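Local coordinates for PA14 domain-containing protein (Clostridium clariflavum, PDB 6QDI) that probably senses extracellular biomass polysaccharides through two tandem calcium-binding PA14 domains of a membrane-bound RsgI-type anti-sigma factor, at residues A[9-14]-A[179-184]; A[39-44]-A[188-193]; A[84-89]-A[111-116]; A[159-164]-A[198-203]. All coordinates share one frame; numbering follows the deposited sequence.

How the contacts relate
Contacts 1 and 2 join the first PA14 domain to the second, and contacts 3 and 4 each lie within one domain. Contact 1 is buried, close to the centre of the chain, and rests on direct amide and backbone bonds. Contact 2 is only partly buried, and there waters and a salt bridge do much of the work. The two share one calcium ion and its three waters. Contact 3 lies at the surface of the first domain and combines an aromatic pair with amide bonds. Contact 4 is a regular strand pair, largely buried, in the second domain. Glu43 ties contact 2 to contact 3, and Arg40 ties it to contact 4.

Contact 1 of 4, residues A[9-14]-A[179-184]; sequences FDNIDL and IDFNWG. With CA (calcium ion), chain G.
Asn11 and Asn182 lie with their CA atoms 5.1 Å apart where loop 9-14 meets strand 180-184, and one backbone bond joins the two segments, from Ile12 N to Asn182 O (3.1 Å). The Asn11 amide adds two more. Its ND2 gives an almost straight bond to Asp180 O (2.8 Å, 177°), which lies in the amide plane. Its OD1 takes Asn182 N from above the carbonyl plane (3.0 Å) and also accepts from water 2. The amide thus bonds to the backbone on both sides of Phe181. CG of Asn182 is anti to its backbone N (chi1 -179°), which carries the amide out to Ile12 and Asp13. Asn182 ND2 donates to Asp13 OD2 (3.0 Å) from above the carboxylate plane, and the two flat groups stand 79° apart. Asn182 OD1 closes an Asx turn by accepting Gly184 N (3.1 Å). Ile12 CG1 and CD1 pack against that oxygen, and CD1 also meets Gly184 CA (3.6 Å). Arg274 forms salt bridges with Asp13 and Asp180, and Thr15 OG1 is hydrogen-bonded to Asp13 OD1. Asp10 O and water 2 both bind calcium. This is an interface between tandem PA14 domains, built next to a calcium site of the first.

Contact 2 of 4, residues A[39-44]-A[188-193]; sequences IRNDES and PSKSIN. With CA (calcium ion), chain G.
Asp42 and Pro188 meet through a water that spends both protons on them: water 5 donates to Asp42 OD2 (2.7 Å) and to Pro188 O (2.8 Å). Asp42 OD2 is also a calcium ligand, so this water links the second domain to a metal ligand. As a second bridge, water 4 donates to Asn41 O and accepts from Lys190 N (2.9 Å). A direct salt bridge runs from Lys190 NZ to Glu43 OE2 (2.8 Å). NZ comes from the anti side of the carboxylate, 24° out of its plane. The Lys190 chain runs extended as far as CE, which lies 3.3 Å from Asn41 O, and a bend at chi4 (-93°) swings NZ to Glu43. NZ also donates to Val32 O, and Glu43 OE1 accepts from Gly115 N. The loop 39-44 is a calcium loop of the first PA14 domain. Asp42 chelates the ion with both carboxylate oxygens, and Ser44 binds it with O and OG. Asp10 O and three waters complete the eight ligands. An Asx turn, Ser44 N to Asp42 OD1 (3.0 Å), helps shape this loop. In the second domain, Ser189 to Ile192 form a type I turn. Ser191 N donates to Ser189 OG in an ST turn, and Ser189 OG is also hydrogen-bonded to Glu172. The Arg40 guanidinium reaches into the second domain, where Asp176 and the hydroxyl of Tyr161 hold it.

Contact 3 of 4, residues A[84-89]-A[111-116]; sequences WDNLVG and FNNTGN. With CA (calcium ion), chain D.
Asn113 ND2 has two partners: it donates to Asn86 OD1 (3.0 Å, 150°) and weakly to water 6. That water also accepts from Asn86 ND2 (2.7 Å), so the Asn86 amide is held at both ends. The donor comes from above the carbonyl plane of Asn86, and the two amides are turned 60° against each other. Asn113 OD1 takes Val185 N, which extends the link to the second domain. Asn86 OD1 also lies near the plane of the Phe111 ring, at its edge, 3.5 Å from CE1. Phe111 also makes a T-shaped stack with Trp84. Its CD2 sits over the centre of one face of the indole, 3.5 Å from Trp84 CE2, with the six-membered rings 4.6 Å between centroids. Strand 104-113 runs into a calcium loop of the first PA14 domain. Asn112 OD1, Thr114 O and Asn116 O bind the ion with Asp68 and Asn69. In related PA14 adhesins of yeast a calcium site of this kind binds sugar, so it may do so here. Asn112 ND2 makes a nearly straight bond to Gly115 O (3.0 Å). Asp85 OD1 accepts from Leu87 N in an Asx turn and forms a salt bridge with Arg67.

Contact 4 of 4, residues A[159-164]-A[198-203]; sequences YEYFDE and FSVRWT. With CA (calcium ion), chain F.
Arg201 runs from the strand 198-203 along the side chain of Glu160, its cross-strand partner, and both point the same way. CB of Arg201 lies 4.1 Å from Phe162 CE2. CG and CD then pass Glu160 OE1, each at van der Waals distance. CG is anti to the backbone N, and a bend at chi3 (59°) turns NE onto the carboxylate. NE donates to Glu160 OE1 in a nearly straight bond (2.8 Å). NH2 donates to Glu160 OE2 (3.0 Å) on its syn side. The grip is side-on, one nitrogen to each oxygen, and both oxygens lie near the guanidinium plane. But the carboxylate is turned 46° from the guanidinium, so NE meets OE1 from above the carboxylate plane. Phe162 CZ stands over one guanidinium face, 3.7 Å from NH2, with the ring almost upright on it. The two strands are an antiparallel pair in the PA14 sheet. Glu160 with Arg201 and Phe162 with Ser199 are the hydrogen-bonded pairs. Tyr159 with Trp202 and Tyr161 with Val200 are non-hydrogen-bonded pairs, and their side chains go to the opposite face. There Val200 CG1 sits over the centre of the Trp202 ring, 3.3 Å above its plane. The same methyl meets the edge of Tyr161 at CD1 (3.7 Å). Asp176 accepts from Trp202 NE1 and is also hydrogen-bonded to the Tyr161 hydroxyl. At the strand end Ser199 OG donates to Glu164 O (2.7 Å), in the carbonyl plane. Asp163 O, just before, binds a calcium ion together with Asp195, Lys197 and three waters.

Contact 1 of 4, residues A[9-14]-A[179-184]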
# COMPACT_ATOMS: atom_id res chain seq x y z
N PHE A 9 0.09 2.86 4.53
CA PHE A 9 -0.24 2.53 3.15
C PHE A 9 -1.43 1.59 3.11
O PHE A 9 -1.58 0.70 3.95
CB PHE A 9 0.96 1.86 2.47
CG PHE A 9 2.17 2.77 2.40
CD1 PHE A 9 2.38 3.58 1.30
CD2 PHE A 9 3.13 2.77 3.40
CE1 PHE A 9 3.48 4.41 1.23
CE2 PHE A 9 4.23 3.61 3.33
CZ PHE A 9 4.39 4.41 2.23
N ASP A 10 -2.26 1.76 2.09
CA ASP A 10 -3.51 1.04 1.96
C ASP A 10 -3.35 -0.37 1.41
O ASP A 10 -4.33 -1.08 1.32
CB ASP A 10 -4.51 1.80 1.06
CG ASP A 10 -5.86 2.12 1.71
OD1 ASP A 10 -6.09 1.86 2.86
OD2 ASP A 10 -6.69 2.84 1.05
N ASN A 11 -2.15 -0.75 0.99
CA ASN A 11 -1.89 -2.07 0.41
C ASN A 11 -0.87 -2.83 1.25
O ASN A 11 -0.25 -2.26 2.16
CB ASN A 11 -1.34 -1.89 -1.03
CG ASN A 11 -2.37 -1.27 -1.93
OD1 ASN A 11 -3.55 -1.59 -1.85
ND2 ASN A 11 -1.91 -0.45 -2.85
N ILE A 12 -0.62 -4.10 0.93
CA ILE A 12 0.35 -4.92 1.69
C ILE A 12 1.80 -4.57 1.40
O ILE A 12 2.68 -5.06 2.10
CB ILE A 12 0.16 -6.42 1.46
CG1 ILE A 12 0.43 -6.85 0.02
CG2 ILE A 12 -1.24 -6.86 1.91
CD1 ILE A 12 0.77 -8.31 -0.11
N ASP A 13 2.07 -3.77 0.37
CA ASP A 13 3.41 -3.65 -0.22
C ASP A 13 3.91 -2.22 -0.22
O ASP A 13 4.66 -1.84 -1.12
CB ASP A 13 3.37 -4.21 -1.66
CG ASP A 13 2.46 -3.41 -2.60
OD1 ASP A 13 1.67 -2.58 -2.08
OD2 ASP A 13 2.56 -3.65 -3.81
N LEU A 14 3.51 -1.43 0.76
CA LEU A 14 4.08 -0.07 0.92
C LEU A 14 3.77 0.79 -0.30
O LEU A 14 4.57 1.64 -0.71
CB LEU A 14 5.56 -0.11 1.27
CG LEU A 14 5.89 -0.96 2.50
CD1 LEU A 14 7.38 -1.27 2.52
CD2 LEU A 14 5.44 -0.29 3.78
N ILE A 179 -6.94 3.63 -8.70
CA ILE A 179 -6.89 2.19 -8.86
C ILE A 179 -5.42 1.78 -8.65
O ILE A 179 -4.63 1.75 -9.58
CB ILE A 179 -7.43 1.72 -10.19
CG1 ILE A 179 -8.75 2.39 -10.58
CG2 ILE A 179 -7.52 0.18 -10.20
CD1 ILE A 179 -9.81 2.33 -9.53
N ASP A 180 -5.10 1.47 -7.40
CA ASP A 180 -3.73 1.13 -7.01
C ASP A 180 -3.83 0.17 -5.85
O ASP A 180 -3.70 0.58 -4.70
CB ASP A 180 -2.98 2.40 -6.63
CG ASP A 180 -1.53 2.17 -6.35
OD1 ASP A 180 -1.01 1.14 -6.77
OD2 ASP A 180 -0.89 3.06 -5.75
N PHE A 181 -4.10 -1.10 -6.15
CA PHE A 181 -4.46 -2.07 -5.13
C PHE A 181 -3.53 -3.27 -5.11
O PHE A 181 -3.17 -3.83 -6.15
CB PHE A 181 -5.87 -2.63 -5.40
CG PHE A 181 -6.97 -1.64 -5.11
CD1 PHE A 181 -7.37 -1.41 -3.82
CD2 PHE A 181 -7.57 -0.93 -6.13
CE1 PHE A 181 -8.39 -0.55 -3.54
CE2 PHE A 181 -8.55 0.00 -5.84
CZ PHE A 181 -8.98 0.18 -4.54
N ASN A 182 -3.19 -3.72 -3.90
CA ASN A 182 -2.52 -4.98 -3.68
C ASN A 182 -3.00 -5.47 -2.34
O ASN A 182 -2.55 -4.99 -1.29
CB ASN A 182 -1.01 -4.86 -3.77
CG ASN A 182 -0.32 -6.20 -3.57
OD1 ASN A 182 -0.97 -7.19 -3.23
ND2 ASN A 182 0.98 -6.22 -3.75
N TRP A 183 -3.98 -6.37 -2.38
CA TRP A 183 -4.63 -6.85 -1.18
C TRP A 183 -3.94 -8.07 -0.58
O TRP A 183 -4.42 -8.59 0.43
CB TRP A 183 -6.09 -7.23 -1.46
CG TRP A 183 -6.96 -6.15 -2.03
CD1 TRP A 183 -7.61 -5.17 -1.34
CD2 TRP A 183 -7.34 -6.00 -3.41
NE1 TRP A 183 -8.32 -4.37 -2.22
CE2 TRP A 183 -8.19 -4.88 -3.48
CE3 TRP A 183 -7.06 -6.71 -4.58
CZ2 TRP A 183 -8.81 -4.48 -4.69
CZ3 TRP A 183 -7.61 -6.27 -5.77
CH2 TRP A 183 -8.47 -5.18 -5.81
N GLY A 184 -2.87 -8.58 -1.20
CA GLY A 184 -2.41 -9.91 -0.82
C GLY A 184 -3.53 -10.89 -1.03
O GLY A 184 -4.10 -10.96 -2.12
CA CA G . -6.09 -2.60 1.91
O HOH W 1 -6.41 -0.86 3.51
O HOH W 2 -5.24 -3.21 -0.31
O HOH W 3 -7.26 -0.98 0.43

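Contact 2 of 4, residues A[39-44]-A[188-193]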
# COMPACT_ATOMS: atom_id res chain seq x y z
N ILE A 39 -7.14 4.44 6.46
CA ILE A 39 -6.75 3.16 5.88
C ILE A 39 -8.00 2.31 5.80
O ILE A 39 -8.65 2.06 6.84
CB ILE A 39 -5.66 2.50 6.77
CG1 ILE A 39 -4.37 3.31 6.73
CG2 ILE A 39 -5.37 1.06 6.34
CD1 ILE A 39 -3.62 3.25 5.41
N ARG A 40 -8.32 1.84 4.60
CA ARG A 40 -9.50 1.00 4.38
C ARG A 40 -9.44 -0.20 5.34
O ARG A 40 -8.41 -0.87 5.48
CB ARG A 40 -9.54 0.50 2.91
CG ARG A 40 -10.81 -0.28 2.54
CD ARG A 40 -11.91 0.67 2.07
NE ARG A 40 -11.32 1.26 0.89
CZ ARG A 40 -11.50 0.86 -0.35
NH1 ARG A 40 -12.33 -0.10 -0.62
NH2 ARG A 40 -10.79 1.44 -1.34
N ASN A 41 -10.58 -0.52 5.94
CA ASN A 41 -10.67 -1.59 6.94
C ASN A 41 -10.90 -2.94 6.26
O ASN A 41 -11.94 -3.56 6.43
CB ASN A 41 -11.79 -1.29 7.95
CG ASN A 41 -11.77 -2.23 9.09
OD1 ASN A 41 -10.72 -2.83 9.38
ND2 ASN A 41 -12.89 -2.33 9.80
N ASP A 42 -9.90 -3.37 5.50
CA ASP A 42 -9.99 -4.58 4.71
C ASP A 42 -8.94 -5.63 5.07
O ASP A 42 -8.85 -6.65 4.39
CB ASP A 42 -9.91 -4.29 3.21
CG ASP A 42 -8.56 -3.73 2.78
OD1 ASP A 42 -7.69 -3.53 3.63
OD2 ASP A 42 -8.35 -3.50 1.57
N GLU A 43 -8.13 -5.37 6.10
CA GLU A 43 -7.13 -6.32 6.58
C GLU A 43 -5.88 -6.43 5.72
O GLU A 43 -5.08 -7.33 5.94
CB GLU A 43 -7.70 -7.70 6.91
CG GLU A 43 -9.01 -7.69 7.68
CD GLU A 43 -9.59 -9.05 7.91
OE1 GLU A 43 -8.88 -10.08 7.75
OE2 GLU A 43 -10.81 -9.10 8.26
N SER A 44 -5.70 -5.50 4.77
CA SER A 44 -4.48 -5.47 3.93
C SER A 44 -3.85 -4.10 3.99
O SER A 44 -4.38 -3.14 3.41
CB SER A 44 -4.77 -5.88 2.51
OG SER A 44 -5.75 -5.10 1.90
N PRO A 188 -11.55 -6.72 -1.13
CA PRO A 188 -11.54 -5.25 -1.19
C PRO A 188 -12.29 -4.56 -0.06
O PRO A 188 -12.12 -3.36 0.10
CB PRO A 188 -12.19 -4.97 -2.58
CG PRO A 188 -11.86 -6.19 -3.37
CD PRO A 188 -12.09 -7.31 -2.37
N SER A 189 -13.10 -5.33 0.67
CA SER A 189 -13.87 -4.83 1.79
C SER A 189 -14.18 -6.03 2.64
O SER A 189 -14.24 -7.15 2.12
CB SER A 189 -15.17 -4.17 1.32
OG SER A 189 -15.95 -3.84 2.43
N LYS A 190 -14.45 -5.82 3.92
CA LYS A 190 -14.98 -6.90 4.75
C LYS A 190 -16.35 -7.36 4.29
O LYS A 190 -16.78 -8.42 4.72
CB LYS A 190 -15.02 -6.52 6.24
CG LYS A 190 -13.65 -6.45 6.87
CD LYS A 190 -13.73 -5.92 8.28
CE LYS A 190 -12.37 -5.74 8.92
NZ LYS A 190 -11.96 -6.92 9.69
N SER A 191 -17.05 -6.59 3.44
CA SER A 191 -18.30 -7.06 2.87
C SER A 191 -18.12 -8.17 1.85
O SER A 191 -19.08 -8.80 1.44
CB SER A 191 -19.05 -5.90 2.22
OG SER A 191 -18.33 -5.40 1.11
N ILE A 192 -16.87 -8.43 1.43
CA ILE A 192 -16.49 -9.43 0.43
C ILE A 192 -15.81 -10.58 1.15
O ILE A 192 -14.80 -10.40 1.83
CB ILE A 192 -15.62 -8.82 -0.67
CG1 ILE A 192 -16.38 -7.69 -1.38
CG2 ILE A 192 -15.10 -9.85 -1.64
CD1 ILE A 192 -17.50 -8.16 -2.31
N ASN A 193 -16.35 -11.78 1.01
CA ASN A 193 -15.79 -12.95 1.65
C ASN A 193 -14.31 -13.12 1.30
O ASN A 193 -13.89 -12.92 0.15
CB ASN A 193 -16.56 -14.19 1.25
CG ASN A 193 -16.22 -15.37 2.12
OD1 ASN A 193 -16.31 -15.32 3.33
ND2 ASN A 193 -15.78 -16.41 1.51
CA CA G . -6.09 -2.60 1.91
O HOH W 1 -6.41 -0.86 3.51
O HOH W 4 -14.39 -3.27 5.26
O HOH W 5 -9.59 -2.39 -0.58
O HOH W 3 -7.26 -0.98 0.43
O HOH W 2 -5.24 -3.21 -0.31

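Contact 3 of 4, residues A[84-89]-A[111-116]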
# COMPACT_ATOMS: atom_id res chain seq x y z
N TRP A 84 10.15 -10.69 5.96
CA TRP A 84 9.06 -10.13 5.14
C TRP A 84 8.23 -11.28 4.60
O TRP A 84 8.29 -11.62 3.43
CB TRP A 84 9.65 -9.28 4.05
CG TRP A 84 8.69 -8.36 3.37
CD1 TRP A 84 8.24 -8.46 2.08
CD2 TRP A 84 8.10 -7.18 3.91
NE1 TRP A 84 7.43 -7.40 1.79
CE2 TRP A 84 7.31 -6.60 2.90
CE3 TRP A 84 8.17 -6.54 5.15
CZ2 TRP A 84 6.62 -5.39 3.07
CZ3 TRP A 84 7.47 -5.37 5.35
CH2 TRP A 84 6.70 -4.79 4.31
N ASP A 85 7.45 -11.89 5.48
CA ASP A 85 6.72 -13.10 5.11
C ASP A 85 5.41 -13.18 5.88
O ASP A 85 5.13 -12.34 6.75
CB ASP A 85 7.59 -14.36 5.24
CG ASP A 85 8.01 -14.60 6.67
OD1 ASP A 85 7.14 -14.59 7.57
OD2 ASP A 85 9.23 -14.82 6.89
N ASN A 86 4.60 -14.18 5.49
CA ASN A 86 3.25 -14.32 6.05
C ASN A 86 3.13 -15.08 7.31
O ASN A 86 2.02 -15.29 7.79
CB ASN A 86 2.33 -14.89 4.98
CG ASN A 86 2.10 -13.88 3.89
OD1 ASN A 86 1.48 -12.89 4.14
ND2 ASN A 86 2.67 -14.08 2.73
N LEU A 87 4.24 -15.52 7.87
CA LEU A 87 4.18 -16.18 9.13
C LEU A 87 3.81 -15.12 10.21
O LEU A 87 3.73 -13.86 9.99
CB LEU A 87 5.52 -16.86 9.42
CG LEU A 87 6.02 -17.85 8.37
CD1 LEU A 87 7.40 -18.36 8.75
CD2 LEU A 87 5.01 -18.99 8.25
N VAL A 88 3.66 -15.66 11.40
CA VAL A 88 3.60 -14.87 12.63
C VAL A 88 4.88 -15.15 13.38
O VAL A 88 5.23 -16.32 13.62
CB VAL A 88 2.36 -15.24 13.45
CG1 VAL A 88 2.39 -14.54 14.80
CG2 VAL A 88 1.09 -14.86 12.65
N GLY A 89 5.60 -14.09 13.73
CA GLY A 89 6.91 -14.23 14.37
C GLY A 89 6.89 -13.67 15.76
O GLY A 89 6.56 -12.53 15.98
N PHE A 111 3.92 -5.27 7.30
CA PHE A 111 2.65 -5.47 6.63
C PHE A 111 1.73 -6.40 7.36
O PHE A 111 2.18 -7.35 8.02
CB PHE A 111 2.80 -5.89 5.15
CG PHE A 111 3.24 -7.32 4.90
CD1 PHE A 111 2.31 -8.35 4.79
CD2 PHE A 111 4.57 -7.65 4.75
CE1 PHE A 111 2.69 -9.65 4.53
CE2 PHE A 111 4.96 -8.95 4.46
CZ PHE A 111 4.04 -9.96 4.36
N ASN A 112 0.43 -6.19 7.15
CA ASN A 112 -0.62 -7.13 7.50
C ASN A 112 -1.25 -7.65 6.23
O ASN A 112 -1.71 -6.86 5.40
CB ASN A 112 -1.68 -6.54 8.41
CG ASN A 112 -2.59 -7.61 8.97
OD1 ASN A 112 -2.19 -8.76 9.02
ND2 ASN A 112 -3.81 -7.25 9.40
N ASN A 113 -1.32 -8.98 6.09
CA ASN A 113 -1.95 -9.63 4.94
C ASN A 113 -3.05 -10.57 5.47
O ASN A 113 -2.86 -11.78 5.50
CB ASN A 113 -0.91 -10.39 4.14
CG ASN A 113 -1.48 -11.03 2.89
OD1 ASN A 113 -2.58 -10.79 2.47
ND2 ASN A 113 -0.67 -11.83 2.28
N THR A 114 -4.17 -9.95 5.85
CA THR A 114 -5.38 -10.56 6.44
C THR A 114 -5.21 -10.89 7.91
O THR A 114 -4.09 -11.08 8.44
CB THR A 114 -5.93 -11.80 5.70
OG1 THR A 114 -5.16 -12.98 5.98
CG2 THR A 114 -6.03 -11.55 4.22
N GLY A 115 -6.34 -10.98 8.59
CA GLY A 115 -6.37 -11.39 9.98
C GLY A 115 -5.81 -10.33 10.90
O GLY A 115 -5.77 -9.14 10.60
N ASN A 116 -5.39 -10.80 12.07
CA ASN A 116 -4.81 -9.94 13.07
C ASN A 116 -3.59 -9.22 12.49
O ASN A 116 -2.86 -9.76 11.66
CB ASN A 116 -4.36 -10.79 14.27
CG ASN A 116 -4.26 -10.01 15.59
OD1 ASN A 116 -4.41 -8.78 15.65
ND2 ASN A 116 -3.96 -10.74 16.66
CA CA D . -2.20 -10.99 9.75
O HOH W 6 2.32 -11.76 1.37

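Contact 4 of 4, residues A[159-164]-A[198-203]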
# COMPACT_ATOMS: atom_id res chain seq x y z
N TYR A 159 -16.98 2.32 -7.95
CA TYR A 159 -16.71 0.90 -7.84
C TYR A 159 -17.93 0.09 -7.49
O TYR A 159 -18.86 0.58 -6.83
CB TYR A 159 -15.66 0.61 -6.77
CG TYR A 159 -16.02 0.72 -5.29
CD1 TYR A 159 -16.75 -0.26 -4.64
CD2 TYR A 159 -15.57 1.80 -4.55
CE1 TYR A 159 -16.99 -0.17 -3.29
CE2 TYR A 159 -15.79 1.89 -3.19
CZ TYR A 159 -16.53 0.91 -2.55
OH TYR A 159 -16.71 1.00 -1.21
N GLU A 160 -17.89 -1.17 -7.93
CA GLU A 160 -18.87 -2.19 -7.54
C GLU A 160 -18.01 -3.41 -7.19
O GLU A 160 -17.23 -3.88 -8.03
CB GLU A 160 -19.83 -2.51 -8.69
CG GLU A 160 -20.70 -1.35 -9.09
CD GLU A 160 -21.30 -1.56 -10.47
OE1 GLU A 160 -20.66 -1.20 -11.47
OE2 GLU A 160 -22.37 -2.19 -10.54
N TYR A 161 -18.15 -3.91 -5.95
CA TYR A 161 -17.42 -5.10 -5.48
C TYR A 161 -18.37 -6.30 -5.45
O TYR A 161 -19.46 -6.20 -4.91
CB TYR A 161 -16.84 -4.87 -4.10
CG TYR A 161 -15.81 -3.76 -3.94
CD1 TYR A 161 -15.08 -3.25 -5.00
CD2 TYR A 161 -15.53 -3.23 -2.69
CE1 TYR A 161 -14.13 -2.25 -4.85
CE2 TYR A 161 -14.59 -2.24 -2.52
CZ TYR A 161 -13.89 -1.72 -3.59
OH TYR A 161 -12.97 -0.75 -3.37
N PHE A 162 -17.89 -7.39 -6.05
CA PHE A 162 -18.65 -8.63 -6.24
C PHE A 162 -18.03 -9.78 -5.50
O PHE A 162 -16.79 -9.95 -5.48
CB PHE A 162 -18.67 -8.96 -7.73
CG PHE A 162 -19.40 -7.91 -8.56
CD1 PHE A 162 -20.79 -7.96 -8.71
CD2 PHE A 162 -18.70 -6.92 -9.22
CE1 PHE A 162 -21.46 -7.02 -9.49
CE2 PHE A 162 -19.36 -5.99 -10.01
CZ PHE A 162 -20.74 -6.04 -10.13
N ASP A 163 -18.89 -10.60 -4.87
CA ASP A 163 -18.42 -11.73 -4.08
C ASP A 163 -18.03 -12.93 -4.90
O ASP A 163 -17.33 -13.82 -4.41
CB ASP A 163 -19.51 -12.14 -3.07
CG ASP A 163 -19.06 -12.19 -1.62
OD1 ASP A 163 -17.90 -11.88 -1.31
OD2 ASP A 163 -19.93 -12.51 -0.77
N GLU A 164 -18.47 -13.00 -6.15
CA GLU A 164 -18.00 -14.02 -7.08
C GLU A 164 -16.96 -13.40 -8.00
O GLU A 164 -16.92 -12.18 -8.16
CB GLU A 164 -19.17 -14.57 -7.92
CG GLU A 164 -20.19 -15.31 -7.09
CD GLU A 164 -19.75 -16.72 -6.74
OE1 GLU A 164 -19.04 -17.41 -7.51
OE2 GLU A 164 -20.18 -17.16 -5.66
N PHE A 198 -13.03 -13.13 -6.22
CA PHE A 198 -13.90 -11.96 -6.15
C PHE A 198 -13.59 -11.11 -7.37
O PHE A 198 -12.62 -11.37 -8.08
CB PHE A 198 -13.71 -11.20 -4.83
CG PHE A 198 -12.32 -10.69 -4.59
CD1 PHE A 198 -11.86 -9.52 -5.19
CD2 PHE A 198 -11.43 -11.38 -3.76
CE1 PHE A 198 -10.54 -9.09 -4.98
CE2 PHE A 198 -10.15 -10.91 -3.55
CZ PHE A 198 -9.70 -9.77 -4.14
N SER A 199 -14.42 -10.09 -7.60
CA SER A 199 -14.22 -9.25 -8.78
C SER A 199 -14.73 -7.85 -8.53
O SER A 199 -15.45 -7.60 -7.55
CB SER A 199 -14.85 -9.90 -10.01
OG SER A 199 -16.22 -10.17 -9.83
N VAL A 200 -14.33 -6.94 -9.40
CA VAL A 200 -14.61 -5.52 -9.26
C VAL A 200 -14.89 -4.94 -10.64
O VAL A 200 -14.22 -5.27 -11.60
CB VAL A 200 -13.43 -4.77 -8.64
CG1 VAL A 200 -13.76 -3.30 -8.46
CG2 VAL A 200 -13.02 -5.36 -7.30
N ARG A 201 -15.87 -4.04 -10.68
CA ARG A 201 -16.05 -3.17 -11.84
C ARG A 201 -15.87 -1.73 -11.41
O ARG A 201 -16.55 -1.24 -10.51
CB ARG A 201 -17.45 -3.34 -12.45
CG ARG A 201 -17.79 -2.35 -13.55
CD ARG A 201 -18.98 -2.80 -14.38
NE ARG A 201 -20.18 -2.97 -13.56
CZ ARG A 201 -21.05 -3.95 -13.70
NH1 ARG A 201 -20.90 -4.90 -14.60
NH2 ARG A 201 -22.09 -4.00 -12.88
N TRP A 202 -14.95 -1.02 -12.07
CA TRP A 202 -14.78 0.41 -11.91
C TRP A 202 -15.29 1.10 -13.17
O TRP A 202 -14.98 0.68 -14.29
CB TRP A 202 -13.31 0.80 -11.67
CG TRP A 202 -12.79 0.44 -10.32
CD1 TRP A 202 -13.05 1.11 -9.17
CD2 TRP A 202 -11.91 -0.65 -9.99
NE1 TRP A 202 -12.39 0.51 -8.13
CE2 TRP A 202 -11.68 -0.56 -8.61
CE3 TRP A 202 -11.29 -1.66 -10.71
CZ2 TRP A 202 -10.84 -1.46 -7.94
CZ3 TRP A 202 -10.49 -2.55 -10.06
CH2 TRP A 202 -10.26 -2.45 -8.69
N THR A 203 -16.06 2.17 -12.98
CA THR A 203 -16.58 2.94 -14.08
C THR A 203 -16.48 4.44 -13.81
O THR A 203 -16.53 4.91 -12.69
CB THR A 203 -18.06 2.56 -14.35
OG1 THR A 203 -18.84 2.76 -13.17
CG2 THR A 203 -18.23 1.17 -14.90
CA CA F . -15.83 -15.18 -3.27
O HOH W 7 -18.66 0.66 -11.42
O HOH W 8 -15.58 -13.21 -2.00
O HOH W 9 -17.90 -15.63 -2.13
O HOH W 10 -16.32 -16.96 -4.72